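Local atomic coordinates of ATP-dependent DNA ligase (Mycobacterium tuberculosis, PDB entry 6NHX), a protein that joins breaks in double-stranded DNA at the expense of ATP, working with Ku in non-homologous end joining. Residues L66-L77 with L131-L140. The protein carries 1 engineered substitution. Numbering follows the deposited sequence.
Sequences LAEDLADHHVVL and LETLANATSL
In the nucleotidyltransferase domain of this ATP-dependent ligase, L77 and V75 of strand 74-82 meet L131, L134 and L140, a small apolar cluster where a helix and the loop after it cover one face of the antiparallel sheet. The case illustrates how a helix crossing a strand, here residues 131-136 over residues 74-77 at 118°, can be joined to it chiefly by apolar side chains, with no direct hydrogen bond between the two segments. L77 reaches both helix and loop: its CD2 lies 3.7 Å from L131 CD1, while its CD1 meets L140 CD1, also at 3.7 Å, L77 and L140 approaching tip to tip. L134 fills the middle. With CG trans to the backbone N (chi1 179°), it extends off the helix and splits its methyls, CD2 toward V75 CG1 and CD1 over one face of the H73 imidazole. The latter is a CH-pi contact, 3.9 Å from CD1 to the ring centroid; ND1 of that ring is hydrogen-bonded to D115 OD1. L70 runs at about a right angle to L134 and brings its CD2 to 3.6 Å from T138 CG2. T138 OG1 in turn bonds L134 O at 2.9 Å, tying the loop to the last helical turn. Nearer solvent, the poorly ordered D69 lies against S139, and a water bridges the segments, 2.7 Å from S139 OG and donating to L66 O at 3.2 Å.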
loop_
_atom_site.group_PDB
_atom_site.type_symbol
_atom_site.label_atom_id
_atom_site.label_comp_id
_atom_site.label_asym_id
_atom_site.label_seq_id
_atom_site.Cartn_x
_atom_site.Cartn_y
_atom_site.Cartn_z
ATOM N N LEU A 66 8.399 -0.977 -19.624
ATOM C CA LEU A 66 8.281 -2.286 -18.990
ATOM C C LEU A 66 8.348 -3.414 -20.008
ATOM O O LEU A 66 9.068 -4.397 -19.814
ATOM C CB LEU A 66 6.967 -2.357 -18.211
ATOM C CG LEU A 66 6.983 -2.601 -16.703
ATOM C CD1 LEU A 66 5.558 -2.808 -16.207
ATOM C CD2 LEU A 66 7.846 -3.798 -16.362
ATOM N N ALA A 67 7.604 -3.287 -21.104
ATOM C CA ALA A 67 7.515 -4.350 -22.096
ATOM C C ALA A 67 8.509 -4.205 -23.237
ATOM O O ALA A 67 8.506 -5.047 -24.136
ATOM C CB ALA A 67 6.106 -4.427 -22.683
ATOM N N GLU A 68 9.344 -3.162 -23.241
ATOM C CA GLU A 68 10.328 -3.036 -24.311
ATOM C C GLU A 68 11.279 -4.228 -24.329
ATOM O O GLU A 68 11.822 -4.577 -25.383
ATOM C CB GLU A 68 11.093 -1.718 -24.178
ATOM C CG GLU A 68 12.379 -1.828 -23.381
ATOM C CD GLU A 68 13.363 -0.714 -23.681
ATOM O OE1 GLU A 68 14.582 -0.993 -23.722
ATOM O OE2 GLU A 68 12.918 0.439 -23.867
ATOM N N ASP A 69 11.478 -4.867 -23.175
ATOM C CA ASP A 69 12.215 -6.119 -23.078
ATOM C C ASP A 69 11.341 -7.326 -23.400
ATOM O O ASP A 69 11.871 -8.399 -23.705
ATOM C CB ASP A 69 12.753 -6.263 -21.649
ATOM C CG ASP A 69 14.011 -7.107 -21.571
ATOM O OD1 ASP A 69 13.963 -8.297 -21.942
ATOM O OD2 ASP A 69 15.050 -6.580 -21.122
ATOM N N LEU A 70 10.017 -7.174 -23.329
ATOM C CA LEU A 70 9.069 -8.256 -23.561
ATOM C C LEU A 70 8.440 -8.182 -24.944
ATOM O O LEU A 70 7.318 -8.662 -25.137
ATOM C CB LEU A 70 7.962 -8.224 -22.508
ATOM C CG LEU A 70 8.313 -8.406 -21.036
ATOM C CD1 LEU A 70 7.134 -7.982 -20.182
ATOM C CD2 LEU A 70 8.674 -9.850 -20.772
ATOM N N ALA A 71 9.148 -7.600 -25.916
ATOM C CA ALA A 71 8.502 -7.189 -27.158
ATOM C C ALA A 71 7.886 -8.361 -27.912
ATOM O O ALA A 71 6.899 -8.177 -28.634
ATOM C CB ALA A 71 9.484 -6.418 -28.041
ATOM N N ASP A 72 8.443 -9.562 -27.769
ATOM C CA ASP A 72 7.911 -10.728 -28.462
ATOM C C ASP A 72 6.806 -11.432 -27.683
ATOM O O ASP A 72 6.148 -12.321 -28.235
ATOM C CB ASP A 72 9.023 -11.741 -28.772
ATOM C CG ASP A 72 10.234 -11.104 -29.440
ATOM O OD1 ASP A 72 11.344 -11.192 -28.869
ATOM O OD2 ASP A 72 10.081 -10.517 -30.535
ATOM N N HIS A 73 6.586 -11.060 -26.431
ATOM C CA HIS A 73 5.632 -11.737 -25.566
ATOM C C HIS A 73 4.300 -10.996 -25.518
ATOM O O HIS A 73 4.213 -9.785 -25.735
ATOM C CB HIS A 73 6.175 -11.828 -24.137
ATOM C CG HIS A 73 7.303 -12.796 -23.963
ATOM N ND1 HIS A 73 7.132 -14.162 -24.021
ATOM C CD2 HIS A 73 8.618 -12.593 -23.705
ATOM C CE1 HIS A 73 8.294 -14.759 -23.824
ATOM N NE2 HIS A 73 9.210 -13.829 -23.622
ATOM N N HIS A 74 3.251 -11.744 -25.175
ATOM C CA HIS A 74 1.975 -11.159 -24.780
ATOM C C HIS A 74 1.675 -11.690 -23.385
ATOM O O HIS A 74 1.429 -12.889 -23.221
ATOM C CB HIS A 74 0.875 -11.541 -25.763
ATOM C CG HIS A 74 -0.491 -11.079 -25.357
ATOM N ND1 HIS A 74 -1.633 -11.506 -26.000
ATOM C CD2 HIS A 74 -0.900 -10.236 -24.381
ATOM C CE1 HIS A 74 -2.687 -10.949 -25.430
ATOM N NE2 HIS A 74 -2.271 -10.176 -24.444
ATOM N N VAL A 75 1.740 -10.818 -22.377
ATOM C CA VAL A 75 1.560 -11.248 -20.996
ATOM C C VAL A 75 0.606 -10.326 -20.254
ATOM O O VAL A 75 0.438 -9.149 -20.598
ATOM C CB VAL A 75 2.883 -11.369 -20.203
ATOM C CG1 VAL A 75 3.791 -12.419 -20.815
ATOM C CG2 VAL A 75 3.577 -10.017 -20.108
ATOM N N VAL A 76 -0.027 -10.879 -19.227
ATOM C CA VAL A 76 -0.735 -10.099 -18.222
ATOM C C VAL A 76 -0.099 -10.411 -16.879
ATOM O O VAL A 76 -0.012 -11.577 -16.477
ATOM C CB VAL A 76 -2.237 -10.409 -18.211
ATOM C CG1 VAL A 76 -2.912 -9.704 -17.048
ATOM C CG2 VAL A 76 -2.880 -10.001 -19.525
ATOM N N LEU A 77 0.377 -9.371 -16.206
ATOM C CA LEU A 77 1.019 -9.487 -14.910
ATOM C C LEU A 77 0.177 -8.789 -13.859
ATOM O O LEU A 77 -0.602 -7.877 -14.153
ATOM C CB LEU A 77 2.398 -8.818 -14.933
ATOM C CG LEU A 77 3.306 -9.354 -16.036
ATOM C CD1 LEU A 77 4.274 -8.272 -16.480
ATOM C CD2 LEU A 77 4.043 -10.573 -15.541
ATOM N N LEU A 131 6.264 -17.321 -14.014
ATOM C CA LEU A 131 6.662 -15.926 -13.847
ATOM C C LEU A 131 8.164 -15.803 -13.619
ATOM O O LEU A 131 8.825 -14.938 -14.210
ATOM C CB LEU A 131 5.891 -15.350 -12.663
ATOM C CG LEU A 131 6.205 -13.923 -12.228
ATOM C CD1 LEU A 131 5.890 -12.943 -13.359
ATOM C CD2 LEU A 131 5.441 -13.590 -10.946
ATOM N N GLU A 132 8.719 -16.674 -12.773
ATOM C CA GLU A 132 10.145 -16.618 -12.483
ATOM C C GLU A 132 10.954 -16.863 -13.745
ATOM O O GLU A 132 11.945 -16.167 -14.003
ATOM C CB GLU A 132 10.517 -17.667 -11.437
ATOM C CG GLU A 132 9.895 -17.509 -10.077
ATOM C CD GLU A 132 10.194 -18.705 -9.194
ATOM O OE1 GLU A 132 10.062 -18.578 -7.960
ATOM O OE2 GLU A 132 10.566 -19.774 -9.733
ATOM N N THR A 133 10.539 -17.846 -14.554
ATOM C CA THR A 133 11.221 -18.122 -15.818
ATOM C C THR A 133 11.182 -16.909 -16.735
ATOM O O THR A 133 12.197 -16.535 -17.336
ATOM C CB THR A 133 10.586 -19.335 -16.514
ATOM O OG1 THR A 133 10.732 -20.496 -15.692
ATOM C CG2 THR A 133 11.239 -19.599 -17.877
ATOM N N LEU A 134 10.010 -16.291 -16.864
ATOM C CA LEU A 134 9.871 -15.100 -17.694
ATOM C C LEU A 134 10.789 -13.987 -17.210
ATOM O O LEU A 134 11.468 -13.328 -18.009
ATOM C CB LEU A 134 8.413 -14.636 -17.668
ATOM C CG LEU A 134 8.102 -13.378 -18.485
ATOM C CD1 LEU A 134 8.385 -13.616 -19.965
ATOM C CD2 LEU A 134 6.661 -12.918 -18.283
ATOM N N ALA A 135 10.840 -13.779 -15.896
ATOM C CA ALA A 135 11.640 -12.689 -15.356
ATOM C C ALA A 135 13.130 -12.966 -15.458
ATOM O O ALA A 135 13.914 -12.026 -15.613
ATOM C CB ALA A 135 11.281 -12.430 -13.900
ATOM N N ASN A 136 13.543 -14.232 -15.335
ATOM C CA ASN A 136 14.958 -14.570 -15.434
ATOM C C ASN A 136 15.524 -14.239 -16.806
ATOM O O ASN A 136 16.742 -14.092 -16.946
ATOM C CB ASN A 136 15.169 -16.066 -15.196
ATOM C CG ASN A 136 14.920 -16.484 -13.767
ATOM O OD1 ASN A 136 14.934 -15.664 -12.847
ATOM N ND2 ASN A 136 14.684 -17.780 -13.571
ATOM N N ALA A 137 14.673 -14.139 -17.822
ATOM C CA ALA A 137 15.108 -13.874 -19.182
ATOM C C ALA A 137 14.889 -12.429 -19.615
ATOM O O ALA A 137 15.249 -12.080 -20.744
ATOM C CB ALA A 137 14.392 -14.821 -20.149
ATOM N N THR A 138 14.313 -11.584 -18.760
ATOM C CA THR A 138 13.946 -10.221 -19.139
ATOM C C THR A 138 14.330 -9.264 -18.011
ATOM O O THR A 138 15.014 -9.636 -17.053
ATOM C CB THR A 138 12.446 -10.131 -19.440
ATOM O OG1 THR A 138 11.718 -10.418 -18.240
ATOM C CG2 THR A 138 12.039 -11.116 -20.543
ATOM N N SER A 139 13.853 -8.018 -18.123
ATOM C CA SER A 139 14.048 -6.955 -17.140
ATOM C C SER A 139 12.897 -6.851 -16.141
ATOM O O SER A 139 12.904 -5.963 -15.280
ATOM C CB SER A 139 14.184 -5.609 -17.849
ATOM O OG SER A 139 12.932 -5.210 -18.383
ATOM N N LEU A 140 11.895 -7.705 -16.268
ATOM C CA LEU A 140 10.792 -7.712 -15.325
ATOM C C LEU A 140 11.314 -8.026 -13.930
ATOM O O LEU A 140 12.149 -8.920 -13.751
ATOM C CB LEU A 140 9.809 -8.792 -15.761
ATOM C CG LEU A 140 8.472 -8.950 -15.042
ATOM C CD1 LEU A 140 7.647 -7.680 -15.105
ATOM C CD2 LEU A 140 7.723 -10.099 -15.690
HETATM O O HOH W 1 10.741 -4.163 -17.131
#